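Long-range contacts in putative nucleoprotein (Infectious salmon anemia virus, PDB 4EWC), which encapsidates the negative-strand viral RNA, shielding it from nucleases in the ribonucleoprotein that serves as template for transcription and replication: residues Y145-V154 with F233-R244; D458-G466 with R493-A501. All coordinates share one frame; numbering follows the deposited sequence.

Interaction 1. Residues Y145-V154 with F233-R244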
loop_
_atom_site.group_PDB
_atom_site.type_symbol
_atom_site.label_atom_id
_atom_site.label_comp_id
_atom_site.label_asym_id
_atom_site.label_seq_id
_atom_site.Cartn_x
_atom_site.Cartn_y
_atom_site.Cartn_z
ATOM N N TYR A 145 -31.812 10.158 -9.235
ATOM C CA TYR A 145 -32.482 11.338 -9.779
ATOM C C TYR A 145 -33.066 12.202 -8.662
ATOM O O TYR A 145 -33.042 13.432 -8.732
ATOM C CB TYR A 145 -33.579 10.936 -10.780
ATOM C CG TYR A 145 -34.389 12.114 -11.263
ATOM C CD1 TYR A 145 -33.945 12.903 -12.327
ATOM C CD2 TYR A 145 -35.592 12.456 -10.649
ATOM C CE1 TYR A 145 -34.688 13.993 -12.775
ATOM C CE2 TYR A 145 -36.334 13.551 -11.084
ATOM C CZ TYR A 145 -35.879 14.311 -12.151
ATOM O OH TYR A 145 -36.602 15.397 -12.582
ATOM N N ASN A 146 -33.592 11.540 -7.634
ATOM C CA ASN A 146 -34.191 12.228 -6.495
ATOM C C ASN A 146 -33.162 12.981 -5.680
ATOM O O ASN A 146 -33.394 14.110 -5.254
ATOM C CB ASN A 146 -34.951 11.240 -5.607
ATOM C CG ASN A 146 -36.238 10.771 -6.247
ATOM O OD1 ASN A 146 -36.719 11.379 -7.210
ATOM N ND2 ASN A 146 -36.808 9.698 -5.721
ATOM N N LEU A 147 -32.019 12.336 -5.480
ATOM C CA LEU A 147 -30.923 12.944 -4.759
ATOM C C LEU A 147 -30.373 14.144 -5.530
ATOM O O LEU A 147 -30.108 15.171 -4.925
ATOM C CB LEU A 147 -29.825 11.922 -4.432
ATOM C CG LEU A 147 -28.587 12.501 -3.723
ATOM C CD1 LEU A 147 -28.909 13.029 -2.331
ATOM C CD2 LEU A 147 -27.478 11.468 -3.672
ATOM N N SER A 148 -30.219 14.034 -6.850
ATOM C CA SER A 148 -29.763 15.186 -7.639
ATOM C C SER A 148 -30.776 16.315 -7.645
ATOM O O SER A 148 -30.405 17.495 -7.668
ATOM C CB SER A 148 -29.426 14.805 -9.080
ATOM O OG SER A 148 -28.247 14.034 -9.141
ATOM N N LEU A 149 -32.052 15.958 -7.646
ATOM C CA LEU A 149 -33.107 16.961 -7.625
ATOM C C LEU A 149 -33.066 17.684 -6.286
ATOM O O LEU A 149 -33.033 18.921 -6.228
ATOM C CB LEU A 149 -34.474 16.314 -7.843
ATOM C CG LEU A 149 -35.640 17.292 -7.845
ATOM C CD1 LEU A 149 -35.304 18.430 -8.789
ATOM C CD2 LEU A 149 -36.941 16.639 -8.251
ATOM N N PHE A 150 -33.060 16.889 -5.220
ATOM C CA PHE A 150 -32.925 17.383 -3.861
ATOM C C PHE A 150 -31.765 18.352 -3.743
ATOM O O PHE A 150 -31.939 19.462 -3.246
ATOM C CB PHE A 150 -32.744 16.217 -2.880
ATOM C CG PHE A 150 -32.652 16.640 -1.436
ATOM C CD1 PHE A 150 -31.476 17.164 -0.916
ATOM C CD2 PHE A 150 -33.738 16.496 -0.598
ATOM C CE1 PHE A 150 -31.407 17.558 0.399
ATOM C CE2 PHE A 150 -33.679 16.878 0.715
ATOM C CZ PHE A 150 -32.516 17.409 1.218
ATOM N N ILE A 151 -30.580 17.931 -4.178
ATOM C CA ILE A 151 -29.403 18.785 -4.062
ATOM C C ILE A 151 -29.563 20.065 -4.888
ATOM O O ILE A 151 -29.392 21.164 -4.377
ATOM C CB ILE A 151 -28.101 18.047 -4.427
ATOM C CG1 ILE A 151 -27.787 16.992 -3.366
ATOM C CG2 ILE A 151 -26.948 19.040 -4.514
ATOM C CD1 ILE A 151 -26.779 15.942 -3.813
ATOM N N GLY A 152 -29.930 19.924 -6.152
ATOM C CA GLY A 152 -30.176 21.078 -7.006
ATOM C C GLY A 152 -31.171 22.115 -6.495
ATOM O O GLY A 152 -31.090 23.287 -6.879
HETATM N N MSE A 153 -32.102 21.696 -5.633
HETATM C CA MSE A 153 -33.108 22.609 -5.084
HETATM C C MSE A 153 -32.744 23.117 -3.699
HETATM O O MSE A 153 -33.022 24.272 -3.366
HETATM C CB MSE A 153 -34.514 21.981 -5.079
HETATM C CG MSE A 153 -35.151 21.969 -6.461
HETATM SE SE MSE A 153 -36.946 21.211 -6.425
HETATM C CE MSE A 153 -37.814 22.619 -5.444
ATOM N N VAL A 154 -32.111 22.264 -2.898
ATOM C CA VAL A 154 -31.781 22.614 -1.524
ATOM C C VAL A 154 -30.518 23.473 -1.443
ATOM O O VAL A 154 -30.527 24.518 -0.792
ATOM C CB VAL A 154 -31.709 21.341 -0.617
ATOM C CG1 VAL A 154 -31.157 21.645 0.807
ATOM C CG2 VAL A 154 -33.090 20.671 -0.525
ATOM N N PHE A 233 -35.594 25.450 4.417
ATOM C CA PHE A 233 -35.395 24.086 3.956
ATOM C C PHE A 233 -36.718 23.409 3.523
ATOM O O PHE A 233 -36.837 22.952 2.387
ATOM C CB PHE A 233 -34.656 23.273 5.032
ATOM C CG PHE A 233 -34.511 21.816 4.699
ATOM C CD1 PHE A 233 -33.912 21.427 3.513
ATOM C CD2 PHE A 233 -34.957 20.830 5.584
ATOM C CE1 PHE A 233 -33.765 20.082 3.209
ATOM C CE2 PHE A 233 -34.810 19.480 5.291
ATOM C CZ PHE A 233 -34.218 19.098 4.104
ATOM N N ARG A 234 -37.706 23.365 4.415
ATOM C CA ARG A 234 -38.989 22.694 4.140
ATOM C C ARG A 234 -39.733 23.225 2.894
ATOM O O ARG A 234 -40.516 22.507 2.274
ATOM C CB ARG A 234 -39.907 22.790 5.353
ATOM C CG ARG A 234 -39.351 22.171 6.620
ATOM C CD ARG A 234 -39.222 20.673 6.484
ATOM N NE ARG A 234 -38.521 20.068 7.628
ATOM C CZ ARG A 234 -39.125 19.573 8.706
ATOM N NH1 ARG A 234 -40.446 19.613 8.802
ATOM N NH2 ARG A 234 -38.407 19.046 9.684
ATOM N N GLN A 235 -39.488 24.482 2.541
ATOM C CA GLN A 235 -40.148 25.102 1.408
ATOM C C GLN A 235 -39.345 24.971 0.142
ATOM O O GLN A 235 -39.902 24.900 -0.955
ATOM C CB GLN A 235 -40.371 26.582 1.684
ATOM C CG GLN A 235 -41.380 26.791 2.756
ATOM C CD GLN A 235 -42.006 28.153 2.690
ATOM O OE1 GLN A 235 -41.542 29.030 1.953
ATOM N NE2 GLN A 235 -43.077 28.344 3.458
ATOM N N SER A 236 -38.031 24.978 0.296
ATOM C CA SER A 236 -37.152 24.925 -0.852
ATOM C C SER A 236 -37.013 23.532 -1.414
ATOM O O SER A 236 -36.732 23.384 -2.593
ATOM C CB SER A 236 -35.770 25.456 -0.490
ATOM O OG SER A 236 -35.848 26.817 -0.108
ATOM N N ARG A 237 -37.181 22.518 -0.576
ATOM C CA ARG A 237 -36.869 21.167 -1.013
ATOM C C ARG A 237 -37.915 20.618 -2.000
ATOM O O ARG A 237 -39.027 21.141 -2.065
ATOM C CB ARG A 237 -36.683 20.252 0.199
ATOM C CG ARG A 237 -37.904 20.113 1.058
ATOM C CD ARG A 237 -37.611 19.295 2.289
ATOM N NE ARG A 237 -38.843 19.099 3.040
ATOM C CZ ARG A 237 -38.958 18.355 4.128
ATOM N NH1 ARG A 237 -37.909 17.712 4.633
ATOM N NH2 ARG A 237 -40.135 18.269 4.715
ATOM N N PRO A 238 -37.553 19.577 -2.780
ATOM C CA PRO A 238 -38.501 19.129 -3.807
ATOM C C PRO A 238 -39.819 18.657 -3.193
ATOM O O PRO A 238 -39.840 18.231 -2.023
ATOM C CB PRO A 238 -37.775 17.955 -4.486
ATOM C CG PRO A 238 -36.338 18.107 -4.108
ATOM C CD PRO A 238 -36.350 18.722 -2.742
ATOM N N LYS A 239 -40.902 18.773 -3.966
ATOM C CA LYS A 239 -42.216 18.324 -3.526
ATOM C C LYS A 239 -42.370 16.851 -3.872
ATOM O O LYS A 239 -41.595 16.307 -4.653
ATOM C CB LYS A 239 -43.316 19.126 -4.211
ATOM C CG LYS A 239 -43.316 20.635 -3.934
ATOM C CD LYS A 239 -43.717 20.949 -2.498
ATOM C CE LYS A 239 -42.571 21.653 -1.762
ATOM N NZ LYS A 239 -42.939 22.182 -0.416
ATOM N N ARG A 240 -43.377 16.214 -3.292
ATOM C CA ARG A 240 -43.677 14.820 -3.586
ATOM C C ARG A 240 -43.815 14.540 -5.081
ATOM O O ARG A 240 -43.426 13.459 -5.561
ATOM C CB ARG A 240 -44.937 14.367 -2.834
ATOM C CG ARG A 240 -45.650 13.149 -3.428
ATOM C CD ARG A 240 -45.218 11.851 -2.774
ATOM N NE ARG A 240 -45.725 10.668 -3.500
ATOM C CZ ARG A 240 -46.608 9.791 -3.017
ATOM N NH1 ARG A 240 -47.103 9.922 -1.785
ATOM N NH2 ARG A 240 -46.979 8.767 -3.760
ATOM N N SER A 241 -44.356 15.509 -5.823
ATOM C CA SER A 241 -44.600 15.303 -7.252
ATOM C C SER A 241 -43.330 15.478 -8.050
ATOM O O SER A 241 -43.206 14.948 -9.152
ATOM C CB SER A 241 -45.714 16.224 -7.785
ATOM O OG SER A 241 -45.374 17.581 -7.639
ATOM N N ASP A 242 -42.385 16.217 -7.484
ATOM C CA ASP A 242 -41.115 16.464 -8.156
ATOM C C ASP A 242 -40.288 15.177 -8.293
ATOM O O ASP A 242 -39.615 14.976 -9.306
ATOM C CB ASP A 242 -40.330 17.551 -7.409
ATOM C CG ASP A 242 -40.973 18.920 -7.538
ATOM O OD1 ASP A 242 -41.571 19.185 -8.607
ATOM O OD2 ASP A 242 -40.885 19.730 -6.581
ATOM N N TYR A 243 -40.366 14.313 -7.278
ATOM C CA TYR A 243 -39.605 13.066 -7.245
ATOM C C TYR A 243 -40.155 11.966 -8.174
ATOM O O TYR A 243 -41.354 11.895 -8.432
ATOM C CB TYR A 243 -39.588 12.495 -5.830
ATOM C CG TYR A 243 -38.931 13.343 -4.778
ATOM C CD1 TYR A 243 -37.586 13.673 -4.870
ATOM C CD2 TYR A 243 -39.640 13.766 -3.654
ATOM C CE1 TYR A 243 -36.967 14.441 -3.891
ATOM C CE2 TYR A 243 -39.028 14.521 -2.658
ATOM C CZ TYR A 243 -37.694 14.858 -2.783
ATOM O OH TYR A 243 -37.078 15.608 -1.814
ATOM N N ARG A 244 -39.261 11.102 -8.646
ATOM C CA ARG A 244 -39.649 9.851 -9.276
ATOM C C ARG A 244 -39.834 8.774 -8.216
ATOM O O ARG A 244 -38.914 8.477 -7.442
ATOM C CB ARG A 244 -38.610 9.394 -10.294
ATOM C CG ARG A 244 -38.382 10.387 -11.409
ATOM C CD ARG A 244 -37.460 9.794 -12.438
ATOM N NE ARG A 244 -37.006 10.805 -13.386
ATOM C CZ ARG A 244 -35.996 10.630 -14.225
ATOM N NH1 ARG A 244 -35.322 9.488 -14.240
ATOM N NH2 ARG A 244 -35.653 11.600 -15.042
#
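The guanidinium of Arg244 lies flat over one face of the Tyr145 ring, with the two planes 16° apart and Arg244 CZ 3.7 Å from the ring centroid. This is a cation-pi stack, and a long, extended arginine suits the exposed position, since its charged group can stay near solvent while CG and CD lie on the ring. The next residue, Asn146, ties the same arginine down by its backbone: its amide meets Arg244 at both N and O. Asn146 OD1 accepts from Arg244 N at 2.9 Å, in the carbonyl plane on a lone pair, while Asn146 ND2 donates to Arg244 O at 3.0 Å. Exchanging the amide O and N would cost both bonds, so the pair fixes which way the amide is turned. It also stands at 72° to the ring of Tyr243, at whose edge OD1 sits.

Further along, apolar groups take over. The Pro238 ring is set against the helix backbone, its CG 3.5 Å from Phe150 CA. Leu149 and Met153 (a selenomethionine) run antiparallel to the proline side chain, with Leu149 CG and Met153 SE against its ring. Phe150 leaves the helix with CG anti to the backbone N (chi1 -178°), bringing its CZ within 3.6 Å of Phe233 CE1; the rings meet rim to rim. Val154 CG2 packs at the edge of Phe233 and against CB of Arg237, a residue whose guanidinium leads away to a salt bridge with Glu253.

The loop leaving helix 226-236 is thus laid along helix 142-162. It carries the probable nuclear localization signal 237-240, in which Arg237 and Pro238 are buried and Lys239 and Arg240 exposed.

Interaction 2. Residues D458-G466 with R493-A501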
loop_
_atom_site.group_PDB
_atom_site.type_symbol
_atom_site.label_atom_id
_atom_site.label_comp_id
_atom_site.label_asym_id
_atom_site.label_seq_id
_atom_site.Cartn_x
_atom_site.Cartn_y
_atom_site.Cartn_z
ATOM N N ASP A 458 -5.131 2.251 0.049
ATOM C CA ASP A 458 -4.696 2.372 -1.337
ATOM C C ASP A 458 -5.715 3.169 -2.135
ATOM O O ASP A 458 -5.355 4.048 -2.920
ATOM C CB ASP A 458 -4.532 1.012 -1.982
ATOM C CG ASP A 458 -3.444 0.185 -1.336
ATOM O OD1 ASP A 458 -2.261 0.490 -1.606
ATOM O OD2 ASP A 458 -3.771 -0.780 -0.585
ATOM N N ILE A 459 -6.990 2.852 -1.924
ATOM C CA ILE A 459 -8.064 3.523 -2.620
ATOM C C ILE A 459 -8.098 5.000 -2.266
ATOM O O ILE A 459 -8.085 5.859 -3.165
ATOM C CB ILE A 459 -9.443 2.890 -2.354
ATOM C CG1 ILE A 459 -9.467 1.444 -2.818
ATOM C CG2 ILE A 459 -10.557 3.681 -3.076
ATOM C CD1 ILE A 459 -10.818 0.764 -2.609
ATOM N N ILE A 460 -8.162 5.281 -0.962
ATOM C CA ILE A 460 -8.058 6.644 -0.429
ATOM C C ILE A 460 -6.914 7.406 -1.086
ATOM O O ILE A 460 -7.101 8.512 -1.581
ATOM C CB ILE A 460 -7.767 6.654 1.085
ATOM C CG1 ILE A 460 -8.956 6.098 1.874
ATOM C CG2 ILE A 460 -7.434 8.046 1.532
ATOM C CD1 ILE A 460 -10.171 6.975 1.819
ATOM N N GLU A 461 -5.728 6.810 -1.089
ATOM C CA GLU A 461 -4.571 7.494 -1.648
ATOM C C GLU A 461 -4.760 7.808 -3.132
ATOM O O GLU A 461 -4.455 8.909 -3.585
ATOM C CB GLU A 461 -3.291 6.704 -1.440
ATOM C CG GLU A 461 -2.056 7.457 -1.855
ATOM C CD GLU A 461 -1.459 8.223 -0.693
ATOM O OE1 GLU A 461 -1.463 7.664 0.436
ATOM O OE2 GLU A 461 -0.989 9.375 -0.908
ATOM N N ASN A 462 -5.259 6.849 -3.900
ATOM C CA ASN A 462 -5.522 7.144 -5.308
ATOM C C ASN A 462 -6.727 8.066 -5.551
ATOM O O ASN A 462 -6.797 8.736 -6.579
ATOM C CB ASN A 462 -5.666 5.864 -6.120
ATOM C CG ASN A 462 -4.356 5.150 -6.288
ATOM O OD1 ASN A 462 -3.726 5.215 -7.351
ATOM N ND2 ASN A 462 -3.923 4.468 -5.230
ATOM N N ALA A 463 -7.674 8.081 -4.618
ATOM C CA ALA A 463 -8.874 8.873 -4.792
ATOM C C ALA A 463 -8.553 10.367 -4.702
ATOM O O ALA A 463 -8.943 11.137 -5.567
ATOM C CB ALA A 463 -9.936 8.478 -3.786
ATOM N N VAL A 464 -7.844 10.766 -3.654
ATOM C CA VAL A 464 -7.399 12.142 -3.518
ATOM C C VAL A 464 -5.910 12.119 -3.292
ATOM O O VAL A 464 -5.472 11.956 -2.153
ATOM C CB VAL A 464 -8.040 12.848 -2.320
ATOM C CG1 VAL A 464 -7.536 14.279 -2.217
ATOM C CG2 VAL A 464 -9.550 12.831 -2.435
ATOM N N PRO A 465 -5.122 12.278 -4.371
ATOM C CA PRO A 465 -3.669 12.125 -4.265
ATOM C C PRO A 465 -3.125 13.020 -3.175
ATOM O O PRO A 465 -3.647 14.127 -2.958
ATOM C CB PRO A 465 -3.161 12.598 -5.625
ATOM C CG PRO A 465 -4.293 12.396 -6.532
ATOM C CD PRO A 465 -5.516 12.719 -5.717
ATOM N N GLY A 466 -2.095 12.542 -2.486
ATOM C CA GLY A 466 -1.403 13.379 -1.529
ATOM C C GLY A 466 -2.018 13.312 -0.150
ATOM O O GLY A 466 -1.495 13.903 0.791
ATOM N N ARG A 493 -6.764 22.219 -4.079
ATOM C CA ARG A 493 -6.890 21.803 -5.468
ATOM C C ARG A 493 -7.229 20.325 -5.549
ATOM O O ARG A 493 -6.653 19.509 -4.837
ATOM C CB ARG A 493 -5.600 22.097 -6.233
ATOM N N LEU A 494 -8.170 19.984 -6.422
ATOM C CA LEU A 494 -8.645 18.617 -6.517
ATOM C C LEU A 494 -8.749 18.156 -7.957
ATOM O O LEU A 494 -9.618 17.359 -8.305
ATOM C CB LEU A 494 -10.017 18.472 -5.861
ATOM C CG LEU A 494 -10.165 18.597 -4.351
ATOM C CD1 LEU A 494 -11.636 18.459 -3.937
ATOM C CD2 LEU A 494 -9.311 17.542 -3.645
ATOM N N SER A 495 -7.870 18.655 -8.809
ATOM C CA SER A 495 -7.662 17.994 -10.088
ATOM C C SER A 495 -6.880 16.735 -9.744
ATOM O O SER A 495 -6.451 16.559 -8.598
ATOM C CB SER A 495 -6.890 18.891 -11.056
ATOM O OG SER A 495 -5.860 19.619 -10.409
ATOM N N ASN A 496 -6.719 15.837 -10.700
ATOM C CA ASN A 496 -6.070 14.554 -10.421
ATOM C C ASN A 496 -6.818 13.666 -9.420
ATOM O O ASN A 496 -6.389 12.540 -9.141
ATOM C CB ASN A 496 -4.605 14.746 -9.997
ATOM C CG ASN A 496 -3.886 15.754 -10.874
ATOM O OD1 ASN A 496 -4.319 16.036 -11.999
ATOM N ND2 ASN A 496 -2.790 16.308 -10.366
ATOM N N VAL A 497 -7.934 14.162 -8.896
ATOM C CA VAL A 497 -8.848 13.338 -8.104
ATOM C C VAL A 497 -9.315 12.135 -8.955
ATOM O O VAL A 497 -9.219 12.167 -10.171
ATOM C CB VAL A 497 -10.054 14.178 -7.639
ATOM C CG1 VAL A 497 -11.064 14.300 -8.754
ATOM C CG2 VAL A 497 -10.701 13.596 -6.404
ATOM N N ARG A 498 -9.785 11.069 -8.314
ATOM C CA ARG A 498 -10.170 9.835 -9.018
ATOM C C ARG A 498 -11.269 9.047 -8.325
ATOM O O ARG A 498 -11.447 9.147 -7.118
ATOM C CB ARG A 498 -8.966 8.919 -9.193
ATOM C CG ARG A 498 -8.147 9.178 -10.433
ATOM C CD ARG A 498 -7.065 8.154 -10.525
ATOM N NE ARG A 498 -6.724 7.850 -11.905
ATOM C CZ ARG A 498 -5.781 6.986 -12.267
ATOM N NH1 ARG A 498 -5.066 6.344 -11.330
ATOM N NH2 ARG A 498 -5.554 6.772 -13.569
ATOM N N TYR A 499 -11.993 8.236 -9.086
ATOM C CA TYR A 499 -13.025 7.378 -8.491
ATOM C C TYR A 499 -12.808 5.919 -8.877
ATOM O O TYR A 499 -12.238 5.628 -9.922
ATOM C CB TYR A 499 -14.447 7.867 -8.866
ATOM C CG TYR A 499 -14.840 7.607 -10.299
ATOM C CD1 TYR A 499 -15.444 6.416 -10.652
ATOM C CD2 TYR A 499 -14.600 8.546 -11.298
ATOM C CE1 TYR A 499 -15.792 6.150 -11.941
ATOM C CE2 TYR A 499 -14.950 8.293 -12.609
ATOM C CZ TYR A 499 -15.551 7.085 -12.925
ATOM O OH TYR A 499 -15.921 6.787 -14.218
ATOM N N GLU A 500 -13.241 5.005 -8.019
ATOM C CA GLU A 500 -13.100 3.575 -8.302
ATOM C C GLU A 500 -14.177 3.085 -9.283
ATOM O O GLU A 500 -15.369 3.341 -9.087
ATOM C CB GLU A 500 -13.161 2.749 -7.007
ATOM C CG GLU A 500 -13.279 1.237 -7.235
ATOM C CD GLU A 500 -13.204 0.411 -5.945
ATOM O OE1 GLU A 500 -13.706 0.846 -4.890
ATOM O OE2 GLU A 500 -12.634 -0.695 -5.980
ATOM N N ALA A 501 -13.746 2.396 -10.337
ATOM C CA ALA A 501 -14.685 1.785 -11.261
ATOM C C ALA A 501 -15.459 0.739 -10.494
ATOM O O ALA A 501 -14.897 0.027 -9.682
ATOM C CB ALA A 501 -13.972 1.146 -12.441
#
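Ala463 O, a carbonyl at the end of helix 457-463, accepts a hydrogen bond of 2.9 Å from Arg498 N, in the carbonyl plane on a lone pair, and a weaker CA-H...O contact from Val497 CA at 3.4 Å. A second such contact returns from Ala463 CA to Arg498 O, 3.5 Å away, drawing the backbones close; the small alanine suits this spot, where its CB lies 3.7 Å from Arg498 O. Arg498 lays its aliphatic CB 3.4 Å from Asn462 O, while Asn462 ND2 bonds back to Asp458 O within the helix, a carbonyl that Asn462 N reaches from the opposite face.

Arg498 leads into strand 499-500, an outer strand, within this chain, of a three-stranded antiparallel sheet; Tyr499 pairs there with Val573 of strand 568-574. The contact therefore joins a helix end to the edge of that sheet. Where the helix stops, Val464 CG1 meets Leu494 CD2 at 4.0 Å and its CG2 touches Val497 CG2, branched side chains packing beside the helix end. Pro465 places its ring CG 3.3 Å from Asn496 O.

Toward the other end, Glu500, reaching out with CG anti to its backbone N (chi1 169°), brings OE1 to 3.7 Å from Ile459 CD1. Glu500 OE1 is hydrogen-bonded to Ser521 of the second subunit and OE2 to Thr570; the same Ser521 packs on Ile459.

How the interactions relate
Both interactions are largely buried and each sets a helix against a mostly irregular segment, but they share no element: their centres are 29 Å apart and their nearest atoms about 14 Å, and interaction 1 closes along the chain before interaction 2 opens. Interaction 1 buries nearly twice the surface (714 against 370 Å²) and is made largely of aromatic rings and a proline on the side of a helix, with its polar bonds and stacked guanidinium near one end. Interaction 2 has its one cross-segment hydrogen bond between backbone atoms at a helix end, with few apolar pairs. Their settings differ too: no other chain touches interaction 1, whereas the second subunit reaches interaction 2 through Glu500 and Ile459.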